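Local coordinates for protein diguanylate cyclase (Pseudomonas aeruginosa, PDB 5M3C) that belongs to the tandem GGDEF-EAL proteins, carrying calcium ions in both domains and guanosine-5'-triphosphate in the GGDEF domain, at residues Leu206-Leu212 with Phe263-Asn269; Asp243-Glu247 with Arg283-Leu287; Leu178-Arg183 with Leu231-Leu237; Ile353-Ile358 with Ile370-Ile375. All blocks are in the same frame, centred on the assembly; numbering follows the deposited sequence.

In the fold
All four contacts fall in the EAL domain, whose sheet and helices follow the TIM-barrel-like plan of this family. Along the chain, contact 1 crosses contacts 2 and 3, since their segments alternate, whereas contact 4 comes after the others. Contact 1 joins two neighbouring strands and supplies Glu-210 and Asn-269, two of the four residues of the EAL-domain calcium site. Contact 2 pairs helices 238-259 and 280-291, its centre about 16 Å away; the two touch where Val-268 meets Val-245. Contact 3 joins helix 168-187 to the end of helix 225-234. Contact 4, about 20 Å from contact 1 between centres, packs helix 365-380 on strand 350-353 and short helix 355-358. Strand pairing at the calcium site is thus flanked by helix packing.

Contact 1. Residues Leu206-Leu212 with Phe263-Asn269; sequences LVGAEAL and FGPLSVN. With CA (calcium ion), chain H.
Glu-210 and Asn-269 reach the same calcium ion from neighbouring parallel strands. Glu-210 OE2 lies 2.3 Å from the metal and Asn-269 OD1 lies 2.6 Å from it, with Glu-301 and Asp-331 completing the site. The carboxylate and amide planes are turned 82° apart, so the two groups present their oxygens to the ion without stacking. An extended glutamate chain, with CG trans to the backbone N (chi1 -175°), carries OE2 out to the metal, while OE1 is held by Gln-408.

Behind the site the backbones form a parallel ladder. Ala-209 N donates to Pro-265 O at 3.0 Å, Ser-267 N to Ala-209 O at 2.7 Å, and Ala-211 N to Ser-267 O at 2.8 Å, so Ala-209 and Ser-267 each both give and take. The opposite face from Glu-210 and Ser-267 is apolar: Ala-211 CB meets Val-268 CG2 at 3.7 Å, Leu-266 CD1 bridges Ala-209 and Ala-211, and Ala-209 CB sits at the edge of the Phe-263 ring, 3.9 Å from CE2.

Strand 192-200 runs antiparallel along the other side of 206-212, and strand 298-303 follows 266-269. Helix 238-259 packs on the apolar face, placing Met-253 against Phe-263 and Leu-266, and Val-245 and Ala-249 against Val-268.

Contact 2. Residues Asp243-Glu247 with Arg283-Leu287; sequences DWVLE and RLEQL
Asp-243 OD2 comes to the edge of the Arg-283 guanidinium, the two side chains arriving from opposite directions to form a salt bridge between two helices. Arg-283 NH1 donates to Asp-243 OD2 at 2.6 Å, with an N-H...O angle of 161°, and the oxygen lies in the guanidinium plane. Arg-283 NE adds a weak bond to the same OD2 at 3.1 Å, so OD2 accepts from both NE and NH1. A bend of the Arg-283 chain at chi2 (55°) helps bring its guanidinium there, and the two flat groups are nearly coplanar, 20° apart. Glu-247, one turn after Asp-243, contributes a second carboxylate, but its OE2 is a long 3.8 Å from Arg-283 NH1.

Leu-287 then builds the apolar shell. Its CD2 lies over one face of the guanidinium, toward the rim, and meets Glu-247 CG at 3.6 Å, while its CD1 meets Leu-246 CB at 3.8 Å. Farther in, Leu-246 and Leu-284 approach through their CD2 atoms and both rest on Leu-300 of strand 298-303, which places these two leucines between the helices and the sheet.

The segment axes stay 10.7 Å apart, a spacing bridged by side chains. Arg-283 would probably offset repulsion between the two carboxylates, chiefly stabilising charged Asp-243 and, more weakly, Glu-247.

Contact 3. Residues Leu178-Arg183 with Leu231-Leu237; sequences LETELR and LAEDCGL
Leu-231 comes beside Glu-179 and Leu-237 beside Arg-183, with CA atoms 7.1 Å and 7.5 Å apart, so helix 225-234 ends along one side of helix 168-187 in a turn that fits a Schellman motif, with Leu-237 N bonded back to Ala-232 O and Gly-236 at positive phi (56°). Leu-237 is also the N-cap position of helix 238-259, so this corner of the EAL domain joins three helices.

Leu-182 is the apolar centre. Its CD2 meets Leu-237 CD1 at 3.6 Å, the two side chains sliding past each other in opposite directions, and the same methyl touches Ala-232 CB at 3.9 Å. One turn earlier in helix 168-187, Leu-178 CB meets Leu-231 CD2, and Trp-215 of strand 206-217 backs Leu-182.

Alongside the leucines runs a charged pair. Glu-179 runs extended past Cys-235, whose SG is 3.7 Å from Glu-179 CG. Glu-179 OE1 accepts from Arg-183 NH1 through its anti lone pair, one turn along the same helix, and OE2 forms a salt bridge with Arg-175. With its carboxylate partner in plane, the Arg-183 guanidinium turns one face to Leu-237, whose CD2 stands 3.4 Å from Arg-183 NH2.

Contact 4. Residues Ile353-Ile358 with Ile370-Ile375; sequences IDKSFI and ITRAII
Phe-357 turns its ring onto Ile-370 because its CG stands trans to its carbonyl carbon (chi1 -54°), while the CG2 branch of Ile-370 stands trans to the backbone N and points at the ring. The result is a CH-pi contact: Ile-370 CG2 lies 3.7 Å from the centroid of the Phe-357 ring, only 10° off its normal. Ser-356 OG sits above the centre of the opposite face, and the ring is thus sandwiched between a methyl and a hydroxyl.

Ile-374, one turn after Ile-370, reaches both Ile-353 and Phe-357 of 353-358. Its CD1 is 3.7 Å from Ile-353 CG2 and 4.1 Å from Phe-357 CD2. Thr-371 OG1 packs 3.5 Å from Phe-357 CB, yet its hydrogen bond goes to Asp-367 O in its own helix.

The short, weakly bonded helix 355-358 is held at its start by Asp-354, the N-cap. Asp-354 OD2 accepts from Ser-356 N at 3.2 Å and from Ser-356 OG at 2.7 Å, which fixes the hydroxyl over the ring.

Helix 365-380 crosses between the parallel neighbouring strands 350-353 and 384-387, a beta-alpha-beta unit, and Ile-370 also packs on Leu-340 of the second subunit. Between 353-358 and 370-375 the contact is essentially apolar: dispersion and CH-pi forces join them, while Thr-371 OG1, Asp-354 OD2 and Ser-356 bond within their own helix or segment.

Contact 1. Residues Leu206-Leu212 with Phe263-Asn269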
loop_
_atom_site.group_PDB
_atom_site.type_symbol
_atom_site.label_atom_id
_atom_site.label_comp_id
_atom_site.label_asym_id
_atom_site.label_seq_id
_atom_site.Cartn_x
_atom_site.Cartn_y
_atom_site.Cartn_z
ATOM N N LEU B 206 -2.688 -29.123 -24.032
ATOM C CA LEU B 206 -3.405 -27.899 -23.671
ATOM C C LEU B 206 -3.951 -27.978 -22.248
ATOM O O LEU B 206 -4.452 -29.021 -21.826
ATOM C CB LEU B 206 -4.554 -27.647 -24.656
ATOM C CG LEU B 206 -4.252 -26.790 -25.893
ATOM C CD1 LEU B 206 -4.844 -25.396 -25.746
ATOM C CD2 LEU B 206 -2.758 -26.717 -26.182
ATOM N N VAL B 207 -3.853 -26.872 -21.513
ATOM C CA VAL B 207 -4.326 -26.820 -20.133
ATOM C C VAL B 207 -5.418 -25.773 -19.938
ATOM O O VAL B 207 -5.935 -25.600 -18.834
ATOM C CB VAL B 207 -3.182 -26.489 -19.161
ATOM C CG1 VAL B 207 -3.548 -26.930 -17.751
ATOM C CG2 VAL B 207 -1.894 -27.154 -19.611
ATOM N N GLY B 208 -5.765 -25.075 -21.013
ATOM C CA GLY B 208 -6.772 -24.025 -20.950
ATOM C C GLY B 208 -6.414 -22.878 -21.869
ATOM O O GLY B 208 -5.484 -22.977 -22.668
ATOM N N ALA B 209 -7.155 -21.784 -21.758
ATOM C CA ALA B 209 -6.894 -20.610 -22.582
ATOM C C ALA B 209 -7.321 -19.339 -21.858
ATOM O O ALA B 209 -8.142 -19.385 -20.944
ATOM C CB ALA B 209 -7.621 -20.731 -23.913
ATOM N N GLU B 210 -6.755 -18.207 -22.265
ATOM C CA GLU B 210 -7.135 -16.920 -21.698
ATOM C C GLU B 210 -7.861 -16.067 -22.730
ATOM O O GLU B 210 -7.425 -15.956 -23.881
ATOM C CB GLU B 210 -5.912 -16.165 -21.181
ATOM C CG GLU B 210 -6.265 -14.872 -20.461
ATOM C CD GLU B 210 -5.048 -14.116 -19.962
ATOM O OE1 GLU B 210 -3.914 -14.545 -20.256
ATOM O OE2 GLU B 210 -5.225 -13.089 -19.276
ATOM N N ALA B 211 -8.969 -15.467 -22.301
ATOM C CA ALA B 211 -9.735 -14.551 -23.135
ATOM C C ALA B 211 -9.265 -13.127 -22.883
ATOM O O ALA B 211 -9.264 -12.656 -21.749
ATOM C CB ALA B 211 -11.219 -14.681 -22.842
ATOM N N LEU B 212 -8.869 -12.449 -23.954
ATOM C CA LEU B 212 -8.278 -11.122 -23.869
ATOM C C LEU B 212 -9.039 -10.135 -24.746
ATOM O O LEU B 212 -9.195 -10.354 -25.948
ATOM C CB LEU B 212 -6.818 -11.187 -24.315
ATOM C CG LEU B 212 -5.937 -12.139 -23.504
ATOM C CD1 LEU B 212 -4.730 -12.588 -24.313
ATOM C CD2 LEU B 212 -5.505 -11.481 -22.204
ATOM N N PHE B 263 -10.702 -28.810 -23.051
ATOM C CA PHE B 263 -9.309 -28.511 -23.343
ATOM C C PHE B 263 -8.708 -27.680 -22.216
ATOM O O PHE B 263 -7.691 -27.009 -22.397
ATOM C CB PHE B 263 -9.216 -27.734 -24.657
ATOM C CG PHE B 263 -9.873 -26.382 -24.602
ATOM C CD1 PHE B 263 -11.255 -26.265 -24.649
ATOM C CD2 PHE B 263 -9.110 -25.229 -24.492
ATOM C CE1 PHE B 263 -11.863 -25.026 -24.592
ATOM C CE2 PHE B 263 -9.713 -23.986 -24.434
ATOM C CZ PHE B 263 -11.092 -23.885 -24.485
ATOM N N GLY B 264 -9.345 -27.741 -21.053
ATOM C CA GLY B 264 -8.967 -26.910 -19.920
ATOM C C GLY B 264 -9.962 -25.779 -19.757
ATOM O O GLY B 264 -10.832 -25.589 -20.609
ATOM N N PRO B 265 -9.846 -25.018 -18.659
ATOM C CA PRO B 265 -10.749 -23.898 -18.434
ATOM C C PRO B 265 -10.314 -22.626 -19.163
ATOM O O PRO B 265 -9.226 -22.573 -19.746
ATOM C CB PRO B 265 -10.701 -23.695 -16.911
ATOM C CG PRO B 265 -9.572 -24.538 -16.398
ATOM C CD PRO B 265 -8.869 -25.160 -17.568
ATOM N N LEU B 266 -11.177 -21.615 -19.125
ATOM C CA LEU B 266 -10.922 -20.341 -19.787
ATOM C C LEU B 266 -10.719 -19.238 -18.749
ATOM O O LEU B 266 -11.527 -19.076 -17.830
ATOM C CB LEU B 266 -12.092 -19.991 -20.713
ATOM C CG LEU B 266 -12.014 -18.664 -21.474
ATOM C CD1 LEU B 266 -10.937 -18.710 -22.542
ATOM C CD2 LEU B 266 -13.360 -18.334 -22.098
ATOM N N SER B 267 -9.638 -18.479 -18.911
ATOM C CA SER B 267 -9.248 -17.459 -17.942
ATOM C C SER B 267 -9.682 -16.083 -18.406
ATOM O O SER B 267 -9.501 -15.733 -19.570
ATOM C CB SER B 267 -7.731 -17.457 -17.759
ATOM O OG SER B 267 -7.228 -18.770 -17.607
ATOM N N VAL B 268 -10.247 -15.298 -17.497
ATOM C CA VAL B 268 -10.593 -13.916 -17.812
ATOM C C VAL B 268 -10.194 -12.980 -16.679
ATOM O O VAL B 268 -10.444 -13.266 -15.508
ATOM C CB VAL B 268 -12.097 -13.760 -18.087
ATOM C CG1 VAL B 268 -12.455 -12.294 -18.263
ATOM C CG2 VAL B 268 -12.487 -14.550 -19.323
ATOM N N ASN B 269 -9.569 -11.863 -17.035
ATOM C CA ASN B 269 -9.176 -10.864 -16.050
ATOM C C ASN B 269 -10.409 -10.191 -15.462
ATOM O O ASN B 269 -11.359 -9.874 -16.176
ATOM C CB ASN B 269 -8.260 -9.816 -16.678
ATOM C CG ASN B 269 -6.904 -10.380 -17.060
ATOM O OD1 ASN B 269 -6.264 -11.079 -16.275
ATOM N ND2 ASN B 269 -6.454 -10.067 -18.270
HETATM CA CA CA H . -4.165 -12.156 -17.404
#

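Contact 2. Residues Asp243-Glu247 with Arg283-Leu287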
loop_
_atom_site.group_PDB
_atom_site.type_symbol
_atom_site.label_atom_id
_atom_site.label_comp_id
_atom_site.label_asym_id
_atom_site.label_seq_id
_atom_site.Cartn_x
_atom_site.Cartn_y
_atom_site.Cartn_z
ATOM N N ASP B 243 -18.676 -6.718 -17.586
ATOM C CA ASP B 243 -19.881 -7.513 -17.768
ATOM C C ASP B 243 -19.912 -8.064 -19.187
ATOM O O ASP B 243 -20.151 -9.257 -19.399
ATOM C CB ASP B 243 -21.127 -6.666 -17.512
ATOM C CG ASP B 243 -22.220 -7.441 -16.807
ATOM O OD1 ASP B 243 -22.078 -7.686 -15.589
ATOM O OD2 ASP B 243 -23.221 -7.801 -17.466
ATOM N N TRP B 244 -19.662 -7.185 -20.154
ATOM C CA TRP B 244 -19.579 -7.578 -21.556
ATOM C C TRP B 244 -18.543 -8.674 -21.738
ATOM O O TRP B 244 -18.804 -9.688 -22.381
ATOM C CB TRP B 244 -19.202 -6.379 -22.428
ATOM C CG TRP B 244 -19.252 -6.672 -23.897
ATOM C CD1 TRP B 244 -20.309 -6.470 -24.731
ATOM C CD2 TRP B 244 -18.204 -7.225 -24.705
ATOM N NE1 TRP B 244 -19.989 -6.863 -26.007
ATOM C CE2 TRP B 244 -18.701 -7.329 -26.018
ATOM C CE3 TRP B 244 -16.895 -7.640 -24.444
ATOM C CZ2 TRP B 244 -17.938 -7.829 -27.069
ATOM C CZ3 TRP B 244 -16.138 -8.137 -25.490
ATOM C CH2 TRP B 244 -16.662 -8.228 -26.785
ATOM N N VAL B 245 -17.361 -8.459 -21.168
ATOM C CA VAL B 245 -16.275 -9.424 -21.284
ATOM C C VAL B 245 -16.683 -10.780 -20.713
ATOM O O VAL B 245 -16.493 -11.814 -21.359
ATOM C CB VAL B 245 -15.000 -8.929 -20.575
ATOM C CG1 VAL B 245 -13.965 -10.042 -20.484
ATOM C CG2 VAL B 245 -14.424 -7.729 -21.309
ATOM N N LEU B 246 -17.248 -10.777 -19.509
ATOM C CA LEU B 246 -17.647 -12.024 -18.863
ATOM C C LEU B 246 -18.664 -12.802 -19.702
ATOM O O LEU B 246 -18.449 -13.974 -20.023
ATOM C CB LEU B 246 -18.211 -11.752 -17.469
ATOM C CG LEU B 246 -17.164 -11.528 -16.376
ATOM C CD1 LEU B 246 -17.827 -11.051 -15.093
ATOM C CD2 LEU B 246 -16.364 -12.797 -16.127
ATOM N N GLU B 247 -19.764 -12.146 -20.057
ATOM C CA GLU B 247 -20.837 -12.798 -20.805
ATOM C C GLU B 247 -20.317 -13.430 -22.091
ATOM O O GLU B 247 -20.604 -14.593 -22.390
ATOM C CB GLU B 247 -21.940 -11.792 -21.136
ATOM C CG GLU B 247 -23.156 -12.409 -21.812
ATOM C CD GLU B 247 -24.277 -11.411 -22.041
ATOM O OE1 GLU B 247 -25.395 -11.842 -22.395
ATOM O OE2 GLU B 247 -24.042 -10.196 -21.867
ATOM N N ARG B 283 -25.004 -12.407 -10.644
ATOM C CA ARG B 283 -24.911 -12.212 -12.083
ATOM C C ARG B 283 -24.033 -13.265 -12.747
ATOM O O ARG B 283 -24.369 -13.786 -13.807
ATOM C CB ARG B 283 -24.349 -10.823 -12.378
ATOM C CG ARG B 283 -23.755 -10.678 -13.767
ATOM C CD ARG B 283 -24.751 -11.060 -14.847
ATOM N NE ARG B 283 -24.563 -10.247 -16.041
ATOM C CZ ARG B 283 -25.232 -10.410 -17.177
ATOM N NH1 ARG B 283 -24.985 -9.610 -18.204
ATOM N NH2 ARG B 283 -26.144 -11.368 -17.291
ATOM N N LEU B 284 -22.895 -13.560 -12.134
ATOM C CA LEU B 284 -21.979 -14.543 -12.691
ATOM C C LEU B 284 -22.661 -15.890 -12.858
ATOM O O LEU B 284 -22.558 -16.527 -13.903
ATOM C CB LEU B 284 -20.745 -14.696 -11.802
ATOM C CG LEU B 284 -19.439 -14.286 -12.474
ATOM C CD1 LEU B 284 -18.283 -14.365 -11.490
ATOM C CD2 LEU B 284 -19.180 -15.174 -13.681
ATOM N N GLU B 285 -23.405 -16.296 -11.847
ATOM C CA GLU B 285 -24.068 -17.584 -11.866
ATOM C C GLU B 285 -25.014 -17.613 -13.023
ATOM O O GLU B 285 -24.984 -18.511 -13.829
ATOM C CB GLU B 285 -24.865 -17.707 -10.575
ATOM C CG GLU B 285 -25.457 -19.061 -10.253
ATOM C CD GLU B 285 -26.063 -19.110 -8.864
ATOM O OE1 GLU B 285 -27.024 -19.854 -8.656
ATOM O OE2 GLU B 285 -25.586 -18.403 -7.973
ATOM N N GLN B 286 -25.777 -16.558 -13.238
ATOM C CA GLN B 286 -26.690 -16.589 -14.365
ATOM C C GLN B 286 -25.959 -16.719 -15.643
ATOM O O GLN B 286 -26.365 -17.457 -16.509
ATOM C CB GLN B 286 -27.477 -15.321 -14.466
ATOM C CG GLN B 286 -28.070 -14.906 -13.155
ATOM C CD GLN B 286 -29.250 -13.997 -13.341
ATOM O OE1 GLN B 286 -29.352 -13.293 -14.352
ATOM N NE2 GLN B 286 -30.156 -14.006 -12.372
ATOM N N LEU B 287 -24.866 -15.999 -15.772
ATOM C CA LEU B 287 -24.127 -16.059 -17.037
ATOM C C LEU B 287 -23.702 -17.473 -17.401
ATOM O O LEU B 287 -23.696 -17.850 -18.574
ATOM C CB LEU B 287 -22.885 -15.169 -16.978
ATOM C CG LEU B 287 -23.116 -13.674 -17.194
ATOM C CD1 LEU B 287 -21.785 -12.954 -17.318
ATOM C CD2 LEU B 287 -23.969 -13.436 -18.430
#

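Contact 3. Residues Leu178-Arg183 with Leu231-Leu237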
loop_
_atom_site.group_PDB
_atom_site.type_symbol
_atom_site.label_atom_id
_atom_site.label_comp_id
_atom_site.label_asym_id
_atom_site.label_seq_id
_atom_site.Cartn_x
_atom_site.Cartn_y
_atom_site.Cartn_z
ATOM N N LEU B 178 -12.687 9.042 -27.903
ATOM C CA LEU B 178 -12.520 7.644 -27.516
ATOM C C LEU B 178 -13.588 7.193 -26.521
ATOM O O LEU B 178 -14.008 6.032 -26.535
ATOM C CB LEU B 178 -11.122 7.402 -26.947
ATOM C CG LEU B 178 -10.007 7.417 -27.995
ATOM C CD1 LEU B 178 -8.650 7.202 -27.344
ATOM C CD2 LEU B 178 -10.257 6.367 -29.067
ATOM N N GLU B 179 -14.034 8.103 -25.662
ATOM C CA GLU B 179 -15.099 7.769 -24.728
ATOM C C GLU B 179 -16.355 7.394 -25.504
ATOM O O GLU B 179 -16.928 6.327 -25.285
ATOM C CB GLU B 179 -15.394 8.926 -23.774
ATOM C CG GLU B 179 -16.602 8.669 -22.886
ATOM C CD GLU B 179 -16.830 9.756 -21.852
ATOM O OE1 GLU B 179 -17.790 9.628 -21.064
ATOM O OE2 GLU B 179 -16.057 10.737 -21.821
ATOM N N THR B 180 -16.771 8.266 -26.420
ATOM C CA THR B 180 -17.989 8.030 -27.193
ATOM C C THR B 180 -17.865 6.738 -27.980
ATOM O O THR B 180 -18.801 5.934 -28.037
ATOM C CB THR B 180 -18.279 9.175 -28.182
ATOM O OG1 THR B 180 -17.074 9.542 -28.862
ATOM C CG2 THR B 180 -18.832 10.386 -27.460
ATOM N N GLU B 181 -16.699 6.542 -28.582
ATOM C CA GLU B 181 -16.457 5.355 -29.380
ATOM C C GLU B 181 -16.502 4.095 -28.526
ATOM O O GLU B 181 -17.046 3.077 -28.947
ATOM C CB GLU B 181 -15.122 5.464 -30.115
ATOM C CG GLU B 181 -15.145 6.452 -31.272
ATOM C CD GLU B 181 -16.394 6.325 -32.127
ATOM O OE1 GLU B 181 -17.434 6.913 -31.765
ATOM O OE2 GLU B 181 -16.336 5.641 -33.168
ATOM N N LEU B 182 -15.939 4.162 -27.325
ATOM C CA LEU B 182 -16.002 3.026 -26.414
ATOM C C LEU B 182 -17.453 2.768 -26.044
ATOM O O LEU B 182 -17.929 1.632 -26.101
ATOM C CB LEU B 182 -15.171 3.281 -25.153
ATOM C CG LEU B 182 -15.109 2.128 -24.143
ATOM C CD1 LEU B 182 -14.558 0.857 -24.773
ATOM C CD2 LEU B 182 -14.271 2.521 -22.937
ATOM N N ARG B 183 -18.155 3.837 -25.681
ATOM C CA ARG B 183 -19.556 3.738 -25.292
ATOM C C ARG B 183 -20.367 3.075 -26.401
ATOM O O ARG B 183 -21.224 2.232 -26.136
ATOM C CB ARG B 183 -20.126 5.127 -24.969
ATOM C CG ARG B 183 -21.055 5.146 -23.762
ATOM C CD ARG B 183 -21.474 6.557 -23.375
ATOM N NE ARG B 183 -20.510 7.208 -22.487
ATOM C CZ ARG B 183 -20.464 7.034 -21.166
ATOM N NH1 ARG B 183 -19.552 7.675 -20.441
ATOM N NH2 ARG B 183 -21.324 6.218 -20.567
ATOM N N LEU B 231 -9.208 4.446 -19.635
ATOM C CA LEU B 231 -10.275 5.278 -20.178
ATOM C C LEU B 231 -11.606 4.870 -19.561
ATOM O O LEU B 231 -12.334 5.705 -19.015
ATOM C CB LEU B 231 -10.337 5.125 -21.698
ATOM C CG LEU B 231 -11.462 5.869 -22.417
ATOM C CD1 LEU B 231 -11.220 7.367 -22.361
ATOM C CD2 LEU B 231 -11.581 5.401 -23.859
ATOM N N ALA B 232 -11.911 3.578 -19.647
ATOM C CA ALA B 232 -13.142 3.039 -19.082
ATOM C C ALA B 232 -13.220 3.328 -17.587
ATOM O O ALA B 232 -14.245 3.804 -17.092
ATOM C CB ALA B 232 -13.230 1.543 -19.337
ATOM N N GLU B 233 -12.134 3.047 -16.872
ATOM C CA GLU B 233 -12.075 3.349 -15.440
ATOM C C GLU B 233 -12.345 4.834 -15.176
ATOM O O GLU B 233 -13.092 5.183 -14.260
ATOM C CB GLU B 233 -10.718 2.937 -14.856
ATOM C CG GLU B 233 -10.551 1.429 -14.696
ATOM C CD GLU B 233 -9.118 1.000 -14.410
ATOM O OE1 GLU B 233 -8.194 1.832 -14.541
ATOM O OE2 GLU B 233 -8.917 -0.183 -14.057
ATOM N N ASP B 234 -11.747 5.699 -15.992
ATOM C CA ASP B 234 -11.881 7.147 -15.825
ATOM C C ASP B 234 -13.304 7.624 -16.085
ATOM O O ASP B 234 -13.856 8.380 -15.287
ATOM C CB ASP B 234 -10.908 7.890 -16.746
ATOM C CG ASP B 234 -10.988 9.405 -16.587
ATOM O OD1 ASP B 234 -11.393 9.880 -15.504
ATOM O OD2 ASP B 234 -10.639 10.127 -17.548
ATOM N N CYS B 235 -13.902 7.189 -17.191
ATOM C CA CYS B 235 -15.259 7.631 -17.528
ATOM C C CYS B 235 -16.328 6.585 -17.213
ATOM O O CYS B 235 -17.368 6.532 -17.866
ATOM C CB CYS B 235 -15.337 8.049 -18.997
ATOM S SG CYS B 235 -15.049 6.712 -20.173
ATOM N N GLY B 236 -16.062 5.753 -16.210
ATOM C CA GLY B 236 -17.064 4.835 -15.667
ATOM C C GLY B 236 -17.686 3.894 -16.681
ATOM O O GLY B 236 -18.907 3.845 -16.825
ATOM N N LEU B 237 -16.847 3.141 -17.383
ATOM C CA LEU B 237 -17.323 2.153 -18.345
ATOM C C LEU B 237 -16.752 0.772 -18.053
ATOM O O LEU B 237 -17.019 -0.180 -18.785
ATOM C CB LEU B 237 -16.953 2.578 -19.768
ATOM C CG LEU B 237 -17.712 3.795 -20.299
ATOM C CD1 LEU B 237 -17.180 4.216 -21.660
ATOM C CD2 LEU B 237 -19.205 3.512 -20.376
#

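Contact 4. Residues Ile353-Ile358 with Ile370-Ile375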
loop_
_atom_site.group_PDB
_atom_site.type_symbol
_atom_site.label_atom_id
_atom_site.label_comp_id
_atom_site.label_asym_id
_atom_site.label_seq_id
_atom_site.Cartn_x
_atom_site.Cartn_y
_atom_site.Cartn_z
ATOM N N ILE B 353 3.155 -15.975 -12.960
ATOM C CA ILE B 353 4.433 -15.279 -12.839
ATOM C C ILE B 353 4.500 -14.118 -13.824
ATOM O O ILE B 353 4.319 -14.310 -15.024
ATOM C CB ILE B 353 5.623 -16.219 -13.113
ATOM C CG1 ILE B 353 5.498 -17.498 -12.280
ATOM C CG2 ILE B 353 6.936 -15.507 -12.819
ATOM C CD1 ILE B 353 6.620 -18.491 -12.501
ATOM N N ASP B 354 4.770 -12.921 -13.311
ATOM C CA ASP B 354 4.817 -11.710 -14.132
ATOM C C ASP B 354 5.758 -11.855 -15.329
ATOM O O ASP B 354 6.760 -12.567 -15.265
ATOM C CB ASP B 354 5.250 -10.513 -13.283
ATOM C CG ASP B 354 5.026 -9.185 -13.984
ATOM O OD1 ASP B 354 3.856 -8.851 -14.268
ATOM O OD2 ASP B 354 6.018 -8.473 -14.242
ATOM N N LYS B 355 5.429 -11.157 -16.412
ATOM C CA LYS B 355 6.179 -11.251 -17.663
ATOM C C LYS B 355 7.595 -10.686 -17.551
ATOM O O LYS B 355 8.452 -10.987 -18.381
ATOM C CB LYS B 355 5.426 -10.523 -18.781
ATOM N N SER B 356 7.839 -9.872 -16.531
ATOM C CA SER B 356 9.139 -9.225 -16.371
ATOM C C SER B 356 10.242 -10.220 -15.994
ATOM O O SER B 356 11.383 -10.092 -16.440
ATOM C CB SER B 356 9.054 -8.114 -15.322
ATOM O OG SER B 356 8.715 -8.632 -14.046
ATOM N N PHE B 357 9.896 -11.209 -15.175
ATOM C CA PHE B 357 10.875 -12.183 -14.696
ATOM C C PHE B 357 11.149 -13.277 -15.718
ATOM O O PHE B 357 12.227 -13.863 -15.735
ATOM C CB PHE B 357 10.396 -12.828 -13.396
ATOM C CG PHE B 357 10.046 -11.840 -12.324
ATOM C CD1 PHE B 357 11.010 -10.983 -11.816
ATOM C CD2 PHE B 357 8.758 -11.768 -11.821
ATOM C CE1 PHE B 357 10.695 -10.069 -10.829
ATOM C CE2 PHE B 357 8.435 -10.858 -10.834
ATOM C CZ PHE B 357 9.405 -10.007 -10.338
ATOM N N ILE B 358 10.165 -13.559 -16.562
ATOM C CA ILE B 358 10.279 -14.648 -17.524
ATOM C C ILE B 358 10.898 -14.194 -18.845
ATOM O O ILE B 358 11.431 -15.009 -19.596
ATOM C CB ILE B 358 8.907 -15.298 -17.770
ATOM C CG1 ILE B 358 8.528 -16.150 -16.560
ATOM C CG2 ILE B 358 8.929 -16.162 -19.022
ATOM C CD1 ILE B 358 7.058 -16.482 -16.488
ATOM N N ILE B 370 14.389 -15.166 -8.954
ATOM C CA ILE B 370 13.012 -14.836 -8.611
ATOM C C ILE B 370 12.032 -15.850 -9.182
ATOM O O ILE B 370 11.121 -16.287 -8.490
ATOM C CB ILE B 370 12.624 -13.441 -9.130
ATOM C CG1 ILE B 370 13.572 -12.381 -8.567
ATOM C CG2 ILE B 370 11.184 -13.122 -8.763
ATOM C CD1 ILE B 370 13.770 -12.468 -7.069
ATOM N N THR B 371 12.210 -16.214 -10.448
ATOM C CA THR B 371 11.334 -17.194 -11.079
ATOM C C THR B 371 11.452 -18.528 -10.352
ATOM O O THR B 371 10.460 -19.221 -10.133
ATOM C CB THR B 371 11.673 -17.384 -12.570
ATOM O OG1 THR B 371 11.573 -16.127 -13.252
ATOM C CG2 THR B 371 10.723 -18.383 -13.213
ATOM N N ARG B 372 12.676 -18.876 -9.972
ATOM C CA ARG B 372 12.937 -20.117 -9.254
ATOM C C ARG B 372 12.308 -20.046 -7.861
ATOM O O ARG B 372 11.815 -21.043 -7.336
ATOM C CB ARG B 372 14.448 -20.346 -9.159
ATOM C CG ARG B 372 14.896 -21.796 -9.260
ATOM C CD ARG B 372 16.246 -21.889 -9.962
ATOM N NE ARG B 372 17.114 -20.757 -9.635
ATOM C CZ ARG B 372 18.109 -20.321 -10.404
ATOM N NH1 ARG B 372 18.381 -20.915 -11.561
ATOM N NH2 ARG B 372 18.834 -19.279 -10.018
ATOM N N ALA B 373 12.317 -18.853 -7.274
ATOM C CA ALA B 373 11.712 -18.631 -5.965
ATOM C C ALA B 373 10.191 -18.742 -6.020
ATOM O O ALA B 373 9.579 -19.424 -5.200
ATOM C CB ALA B 373 12.114 -17.266 -5.432
ATOM N N ILE B 374 9.590 -18.066 -6.991
ATOM C CA ILE B 374 8.141 -18.058 -7.148
ATOM C C ILE B 374 7.586 -19.465 -7.352
ATOM O O ILE B 374 6.533 -19.800 -6.814
ATOM C CB ILE B 374 7.716 -17.187 -8.343
ATOM C CG1 ILE B 374 8.080 -15.725 -8.090
ATOM C CG2 ILE B 374 6.221 -17.311 -8.587
ATOM C CD1 ILE B 374 7.826 -14.822 -9.276
ATOM N N ILE B 375 8.286 -20.278 -8.136
ATOM C CA ILE B 375 7.860 -21.655 -8.373
ATOM C C ILE B 375 7.857 -22.423 -7.057
ATOM O O ILE B 375 6.863 -23.062 -6.700
ATOM C CB ILE B 375 8.770 -22.367 -9.395
ATOM C CG1 ILE B 375 8.596 -21.743 -10.784
ATOM C CG2 ILE B 375 8.453 -23.857 -9.445
ATOM C CD1 ILE B 375 9.679 -22.120 -11.772
#